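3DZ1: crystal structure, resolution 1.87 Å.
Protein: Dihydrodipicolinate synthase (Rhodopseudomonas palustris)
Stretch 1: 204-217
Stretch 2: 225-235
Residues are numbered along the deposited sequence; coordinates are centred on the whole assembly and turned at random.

Stretch 1 (204-217) FLDFEMERGADGAM
Stretch 2, residues 225-235: MLVDVVKLSKA

The two stretches form a small, mostly apolar helix-against-helix-and-strand contact, closed at one end by a lysine that hydrogen-bonds to a backbone carbonyl and reinforced by bridging waters. The helix that starts at Leu 205 and helix 225-234 run in broadly the same direction, their axes crossing at -36° and approaching to 9.6 Å. The register is set by Met 209 opposite Ser 233 (CA to CA 6.2 Å) and, beyond the first helix, by Gly 215 opposite Val 230 (CA to CA 6.1 Å). Together the stretches bury 380 Å².

Leu 205, in the first turn, points toward the second helix with chi1 t and chi2 p. Its CD2 lies 4.2 Å from Leu 226 CD2, 4.2 Å from Val 229 CG1 and 4.3 Å from Val 230 CG2, so one methyl of the branched leucine side chain meets three apolar residues spread over about one helical turn. Leu 226 (m, t) and the two valines (both t) offer compact hydrocarbon surfaces suited to this buried place.

One turn on, selenomethionine Met 209 also points toward the partner. Its m, m, m side chain curls so that CE comes 3.9 Å from Val 230 CG1 and 4.0 Å from Lys 234 CG. Its CB sits 3.5 Å from Ser 233 CB, a close approach that the small serine side chain permits. Ser 233 (m) donates from OG to Val 229 O at 2.6 Å, satisfying its hydroxyl within its own helix; water 1 donates to Ser 233 OG and to Asp 206 O, both at 2.7 Å, linking the helices.

Gly 212 is the first residue to leave helical phi/psi, in a Schellman motif: its phi of 123° would jam a CB against the preceding carbonyl, and Ala 213 N bonds back to Glu 208 O at 3.1 Å. The chain then turns into strand 215-217. Gly 215, extended at 167/-156, brings its CA to 4.2 Å from Val 230 CG1, while Ala 216 points its CB toward the helix, 4.4 Å from Val 230 CG2. Val 230 thus packs against both helix and strand.

Lys 234 is exposed, yet its long chain (m, t, t, m) brings the ammonium back to the loop, where NZ donates to Asp 214 O at 3.0 Å. Water 2 accepts from Lys 234 NZ at 2.7 Å and donates to Ala 213 O at 2.8 Å; water 3 donates to Asp 214 OD1 at 2.8 Å and accepts a weak bond from Lys 234 NZ at 3.0 Å.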

ATOM      1  N   PHE A 204       1.516  15.615  19.398  1.00  9.21           N
ATOM      2  CA  PHE A 204       0.955  15.201  20.685  1.00  8.34           C
ATOM      3  C   PHE A 204       1.933  15.302  21.854  1.00  6.90           C
ATOM      4  O   PHE A 204       1.737  14.664  22.891  1.00  6.68           O
ATOM      5  CB  PHE A 204       0.421  13.767  20.602  1.00  9.83           C
ATOM      6  CG  PHE A 204      -0.911  13.664  19.921  1.00 13.17           C
ATOM      7  CD1 PHE A 204      -1.008  13.736  18.534  1.00 11.96           C
ATOM      8  CD2 PHE A 204      -2.077  13.565  20.672  1.00 14.51           C
ATOM      9  CE1 PHE A 204      -2.247  13.715  17.904  1.00 15.22           C
ATOM     10  CE2 PHE A 204      -3.322  13.543  20.053  1.00 17.05           C
ATOM     11  CZ  PHE A 204      -3.406  13.619  18.663  1.00 16.47           C
ATOM     12  N   LEU A 205       2.971  16.116  21.707  1.00  7.61           N
ATOM     13  CA  LEU A 205       3.972  16.249  22.762  1.00  7.78           C
ATOM     14  C   LEU A 205       3.403  16.596  24.136  1.00  8.31           C
ATOM     15  O   LEU A 205       3.896  16.112  25.163  1.00  7.61           O
ATOM     16  CB  LEU A 205       5.021  17.295  22.374  1.00  9.21           C
ATOM     17  CG  LEU A 205       6.203  17.374  23.346  1.00  9.50           C
ATOM     18  CD1 LEU A 205       6.896  16.017  23.428  1.00  7.77           C
ATOM     19  CD2 LEU A 205       7.175  18.448  22.884  1.00 10.68           C
ATOM     20  N   ASP A 206       2.368  17.430  24.162  1.00  8.74           N
ATOM     21  CA  ASP A 206       1.781  17.833  25.428  1.00  7.93           C
ATOM     22  C   ASP A 206       1.319  16.641  26.255  1.00  8.80           C
ATOM     23  O   ASP A 206       1.649  16.534  27.438  1.00  8.65           O
ATOM     24  CB  ASP A 206       0.632  18.831  25.195  1.00  8.57           C
ATOM     25  CG  ASP A 206      -0.477  18.282  24.312  1.00  9.21           C
ATOM     26  OD1 ASP A 206      -0.224  17.391  23.475  1.00  9.60           O
ATOM     27  OD2 ASP A 206      -1.618  18.771  24.442  1.00 11.23           O
ATOM     28  N   PHE A 207       0.585  15.726  25.633  1.00  6.62           N
ATOM     29  CA  PHE A 207       0.097  14.559  26.352  1.00  7.05           C
ATOM     30  C   PHE A 207       1.117  13.429  26.405  1.00  7.83           C
ATOM     31  O   PHE A 207       1.094  12.613  27.321  1.00  8.24           O
ATOM     32  CB  PHE A 207      -1.221  14.082  25.735  1.00  9.23           C
ATOM     33  CG  PHE A 207      -2.388  14.983  26.045  1.00 11.24           C
ATOM     34  CD1 PHE A 207      -2.839  15.129  27.356  1.00 10.66           C
ATOM     35  CD2 PHE A 207      -3.019  15.707  25.039  1.00 11.15           C
ATOM     36  CE1 PHE A 207      -3.898  15.983  27.658  1.00 10.56           C
ATOM     37  CE2 PHE A 207      -4.079  16.564  25.331  1.00 10.75           C
ATOM     38  CZ  PHE A 207      -4.519  16.702  26.645  1.00  9.44           C
ATOM     39  N   GLU A 208       2.021  13.383  25.432  1.00  4.97           N
ATOM     40  CA  GLU A 208       3.036  12.342  25.425  1.00  8.53           C
ATOM     41  C   GLU A 208       3.916  12.466  26.665  1.00  8.58           C
ATOM     42  O   GLU A 208       4.331  11.463  27.242  1.00 10.70           O
ATOM     43  CB  GLU A 208       3.877  12.429  24.149  1.00  8.14           C
ATOM     44  CG  GLU A 208       3.164  11.857  22.933  1.00  7.14           C
ATOM     45  CD  GLU A 208       3.783  12.295  21.627  1.00  8.39           C
ATOM     46  OE1 GLU A 208       3.513  11.639  20.598  1.00  7.82           O
ATOM     47  OE2 GLU A 208       4.530  13.297  21.629  1.00  8.30           O
HETATM   48  N   MSE A 209       4.186  13.697  27.083  1.00  8.90           N
HETATM   49  CA  MSE A 209       4.998  13.912  28.273  1.00 10.31           C
HETATM   50  C   MSE A 209       4.230  13.405  29.492  1.00  9.22           C
HETATM   51  O   MSE A 209       4.810  12.790  30.389  1.00 10.89           O
HETATM   52  CB  MSE A 209       5.335  15.395  28.449  1.00 10.39           C
HETATM   53  CG  MSE A 209       6.303  15.955  27.409  1.00 11.42           C
HETATM   54 SE   MSE A 209       7.922  14.895  27.146  1.00 19.82          SE
HETATM   55  CE  MSE A 209       8.629  14.962  28.956  1.00 11.18           C
ATOM     56  N   GLU A 210       2.922  13.653  29.518  1.00  8.13           N
ATOM     57  CA  GLU A 210       2.098  13.205  30.637  1.00  9.48           C
ATOM     58  C   GLU A 210       2.052  11.677  30.720  1.00  9.82           C
ATOM     59  O   GLU A 210       1.997  11.103  31.814  1.00 10.50           O
ATOM     60  CB  GLU A 210       0.679  13.773  30.511  1.00  9.25           C
ATOM     61  CG  GLU A 210       0.639  15.299  30.485  1.00 11.29           C
ATOM     62  CD  GLU A 210      -0.769  15.866  30.531  1.00  9.50           C
ATOM     63  OE1 GLU A 210      -1.738  15.078  30.488  1.00  9.57           O
ATOM     64  OE2 GLU A 210      -0.903  17.107  30.606  1.00 10.87           O
ATOM     65  N   ARG A 211       2.076  11.017  29.567  1.00  9.12           N
ATOM     66  CA  ARG A 211       2.042   9.558  29.534  1.00  9.51           C
ATOM     67  C   ARG A 211       3.334   8.939  30.054  1.00  8.57           C
ATOM     68  O   ARG A 211       3.358   7.768  30.435  1.00 10.18           O
ATOM     69  CB  ARG A 211       1.791   9.056  28.114  1.00 10.51           C
ATOM     70  CG  ARG A 211       0.421   9.408  27.567  1.00 10.15           C
ATOM     71  CD  ARG A 211      -0.678   8.843  28.441  1.00 10.50           C
ATOM     72  NE  ARG A 211      -1.997   9.078  27.860  1.00  9.89           N
ATOM     73  CZ  ARG A 211      -2.843   8.113  27.524  1.00  9.58           C
ATOM     74  NH1 ARG A 211      -2.511   6.841  27.710  1.00  7.66           N
ATOM     75  NH2 ARG A 211      -4.023   8.419  27.003  1.00  8.67           N
ATOM     76  N   GLY A 212       4.414   9.712  30.053  1.00  9.47           N
ATOM     77  CA  GLY A 212       5.668   9.181  30.548  1.00  9.21           C
ATOM     78  C   GLY A 212       6.848   9.222  29.598  1.00  9.01           C
ATOM     79  O   GLY A 212       7.880   8.604  29.871  1.00  9.96           O
ATOM     80  N   ALA A 213       6.712   9.929  28.480  1.00  7.16           N
ATOM     81  CA  ALA A 213       7.824  10.030  27.538  1.00  6.03           C
ATOM     82  C   ALA A 213       8.947  10.781  28.249  1.00  6.98           C
ATOM     83  O   ALA A 213       8.689  11.559  29.168  1.00  6.16           O
ATOM     84  CB  ALA A 213       7.394  10.787  26.285  1.00  5.64           C
ATOM     85  N   ASP A 214      10.186  10.549  27.825  1.00  7.86           N
ATOM     86  CA  ASP A 214      11.340  11.204  28.437  1.00  8.49           C
ATOM     87  C   ASP A 214      11.617  12.563  27.825  1.00  7.59           C
ATOM     88  O   ASP A 214      12.312  13.394  28.414  1.00  8.63           O
ATOM     89  CB  ASP A 214      12.588  10.329  28.290  1.00  8.76           C
ATOM     90  CG  ASP A 214      12.508   9.076  29.116  1.00  9.33           C
ATOM     91  OD1 ASP A 214      12.371   9.194  30.353  1.00 11.72           O
ATOM     92  OD2 ASP A 214      12.579   7.977  28.539  1.00  7.55           O
ATOM     93  N   GLY A 215      11.073  12.787  26.637  1.00  7.27           N
ATOM     94  CA  GLY A 215      11.290  14.051  25.973  1.00  7.14           C
ATOM     95  C   GLY A 215      10.866  14.019  24.524  1.00  8.81           C
ATOM     96  O   GLY A 215      10.029  13.202  24.119  1.00  7.86           O
ATOM     97  N   ALA A 216      11.459  14.905  23.734  1.00  8.98           N
ATOM     98  CA  ALA A 216      11.119  15.007  22.325  1.00  9.44           C
ATOM     99  C   ALA A 216      12.316  14.974  21.386  1.00  9.93           C
ATOM    100  O   ALA A 216      13.403  15.448  21.721  1.00 10.01           O
ATOM    101  CB  ALA A 216      10.341  16.299  22.087  1.00 11.32           C
HETATM  102  N   MSE A 217      12.105  14.387  20.214  1.00  9.55           N
HETATM  103  CA  MSE A 217      13.117  14.372  19.167  1.00  9.25           C
HETATM  104  C   MSE A 217      12.315  15.101  18.106  1.00 11.24           C
HETATM  105  O   MSE A 217      11.491  14.503  17.406  1.00 10.15           O
HETATM  106  CB  MSE A 217      13.466  12.962  18.702  1.00  9.36           C
HETATM  107  CG  MSE A 217      14.653  12.983  17.745  1.00 12.18           C
HETATM  108 SE   MSE A 217      15.225  11.250  17.133  1.00 21.46          SE
HETATM  109  CE  MSE A 217      15.989  10.613  18.778  1.00 16.35           C
HETATM  110  N   MSE A 225      11.644  26.404  22.092  1.00 10.22           N
HETATM  111  CA  MSE A 225      10.403  26.502  22.847  1.00 11.34           C
HETATM  112  C   MSE A 225       9.897  25.137  23.312  1.00 10.80           C
HETATM  113  O   MSE A 225       9.245  25.039  24.348  1.00  9.72           O
HETATM  114  CB  MSE A 225       9.331  27.220  22.025  1.00 14.68           C
HETATM  115  CG  MSE A 225       9.659  28.685  21.748  1.00 18.09           C
HETATM  116 SE   MSE A 225       9.938  29.755  23.363  1.00 27.84          SE
HETATM  117  CE  MSE A 225      11.863  29.683  23.450  1.00 20.04           C
ATOM    118  N   LEU A 226      10.184  24.080  22.558  1.00  8.74           N
ATOM    119  CA  LEU A 226       9.755  22.758  22.992  1.00  8.07           C
ATOM    120  C   LEU A 226      10.616  22.332  24.185  1.00  8.11           C
ATOM    121  O   LEU A 226      10.199  21.502  24.998  1.00  7.09           O
ATOM    122  CB  LEU A 226       9.855  21.743  21.848  1.00  8.06           C
ATOM    123  CG  LEU A 226       8.910  21.998  20.667  1.00  9.71           C
ATOM    124  CD1 LEU A 226       8.901  20.775  19.756  1.00  8.31           C
ATOM    125  CD2 LEU A 226       7.495  22.284  21.169  1.00  8.47           C
ATOM    126  N   VAL A 227      11.813  22.911  24.296  1.00  8.35           N
ATOM    127  CA  VAL A 227      12.696  22.618  25.424  1.00  7.53           C
ATOM    128  C   VAL A 227      11.920  23.012  26.684  1.00  9.30           C
ATOM    129  O   VAL A 227      11.914  22.285  27.688  1.00  8.82           O
ATOM    130  CB  VAL A 227      14.014  23.450  25.359  1.00  6.78           C
ATOM    131  CG1 VAL A 227      14.712  23.435  26.717  1.00  7.76           C
ATOM    132  CG2 VAL A 227      14.950  22.878  24.300  1.00  8.01           C
ATOM    133  N   ASP A 228      11.256  24.166  26.620  1.00  9.77           N
ATOM    134  CA  ASP A 228      10.464  24.657  27.746  1.00  9.88           C
ATOM    135  C   ASP A 228       9.217  23.808  27.960  1.00 10.98           C
ATOM    136  O   ASP A 228       8.821  23.565  29.099  1.00 10.86           O
ATOM    137  CB  ASP A 228      10.062  26.123  27.535  1.00 11.78           C
ATOM    138  CG  ASP A 228      11.249  27.072  27.597  1.00 16.44           C
ATOM    139  OD1 ASP A 228      12.138  26.849  28.446  1.00 18.12           O
ATOM    140  OD2 ASP A 228      11.290  28.042  26.810  1.00 16.80           O
ATOM    141  N   VAL A 229       8.583  23.370  26.875  1.00 10.17           N
ATOM    142  CA  VAL A 229       7.396  22.530  27.011  1.00  8.42           C
ATOM    143  C   VAL A 229       7.784  21.251  27.758  1.00  8.85           C
ATOM    144  O   VAL A 229       7.067  20.799  28.653  1.00  7.64           O
ATOM    145  CB  VAL A 229       6.800  22.139  25.637  1.00  9.60           C
ATOM    146  CG1 VAL A 229       5.732  21.067  25.821  1.00  8.47           C
ATOM    147  CG2 VAL A 229       6.203  23.361  24.963  1.00 10.91           C
ATOM    148  N   VAL A 230       8.924  20.676  27.389  1.00  7.29           N
ATOM    149  CA  VAL A 230       9.406  19.454  28.035  1.00  9.40           C
ATOM    150  C   VAL A 230       9.730  19.738  29.507  1.00  8.50           C
ATOM    151  O   VAL A 230       9.383  18.957  30.400  1.00  9.75           O
ATOM    152  CB  VAL A 230      10.666  18.907  27.310  1.00  8.43           C
ATOM    153  CG1 VAL A 230      11.264  17.738  28.082  1.00  8.62           C
ATOM    154  CG2 VAL A 230      10.293  18.458  25.898  1.00 10.34           C
ATOM    155  N   LYS A 231      10.388  20.863  29.759  1.00  9.94           N
ATOM    156  CA  LYS A 231      10.736  21.235  31.124  1.00 10.49           C
ATOM    157  C   LYS A 231       9.502  21.462  31.986  1.00 10.57           C
ATOM    158  O   LYS A 231       9.415  20.954  33.108  1.00  9.95           O
ATOM    159  CB  LYS A 231      11.599  22.497  31.127  1.00 12.48           C
ATOM    160  CG  LYS A 231      13.011  22.279  30.617  1.00 14.04           C
ATOM    161  CD  LYS A 231      13.816  23.564  30.700  1.00 17.69           C
ATOM    162  CE  LYS A 231      15.284  23.328  30.381  1.00 19.74           C
ATOM    163  NZ  LYS A 231      16.052  24.599  30.468  1.00 23.81           N
ATOM    164  N   LEU A 232       8.548  22.232  31.470  1.00  8.63           N
ATOM    165  CA  LEU A 232       7.327  22.512  32.211  1.00  9.79           C
ATOM    166  C   LEU A 232       6.556  21.233  32.486  1.00  9.73           C
ATOM    167  O   LEU A 232       5.986  21.064  33.568  1.00  8.80           O
ATOM    168  CB  LEU A 232       6.443  23.493  31.438  1.00  9.99           C
ATOM    169  CG  LEU A 232       6.953  24.934  31.357  1.00 12.68           C
ATOM    170  CD1 LEU A 232       6.138  25.717  30.330  1.00 10.60           C
ATOM    171  CD2 LEU A 232       6.869  25.586  32.742  1.00 12.40           C
ATOM    172  N   SER A 233       6.543  20.329  31.510  1.00  8.22           N
ATOM    173  CA  SER A 233       5.831  19.069  31.663  1.00  8.97           C
ATOM    174  C   SER A 233       6.451  18.228  32.776  1.00  9.29           C
ATOM    175  O   SER A 233       5.736  17.674  33.616  1.00  9.31           O
ATOM    176  CB  SER A 233       5.848  18.287  30.349  1.00  9.46           C
ATOM    177  OG  SER A 233       5.233  19.029  29.308  1.00 11.87           O
ATOM    178  N   LYS A 234       7.779  18.134  32.780  1.00  8.57           N
ATOM    179  CA  LYS A 234       8.487  17.363  33.800  1.00 11.06           C
ATOM    180  C   LYS A 234       8.293  17.979  35.185  1.00 12.20           C
ATOM    181  O   LYS A 234       8.339  17.278  36.203  1.00 11.20           O
ATOM    182  CB  LYS A 234       9.984  17.293  33.473  1.00 11.80           C
ATOM    183  CG  LYS A 234      10.334  16.387  32.298  1.00 13.52           C
ATOM    184  CD  LYS A 234      11.824  16.471  31.973  1.00 15.19           C
ATOM    185  CE  LYS A 234      12.226  15.490  30.882  1.00 15.03           C
ATOM    186  NZ  LYS A 234      12.104  14.079  31.329  1.00 13.09           N
ATOM    187  N   ALA A 235       8.066  19.287  35.217  1.00 11.17           N
ATOM    188  CA  ALA A 235       7.864  20.001  36.474  1.00 11.72           C
ATOM    189  C   ALA A 235       6.429  19.892  36.989  1.00 11.83           C
ATOM    190  O   ALA A 235       6.093  20.453  38.035  1.00 12.97           O
ATOM    191  CB  ALA A 235       8.244  21.464  36.303  1.00 11.47           C
TER
HETATM  192  O   HOH W   1       2.581  18.673  28.842  1.00 13.29           O
HETATM  193  O   HOH W   2       9.750  12.773  31.467  1.00 21.25           O
HETATM  194  O   HOH W   3      13.321  11.390  31.739  1.00 15.11           O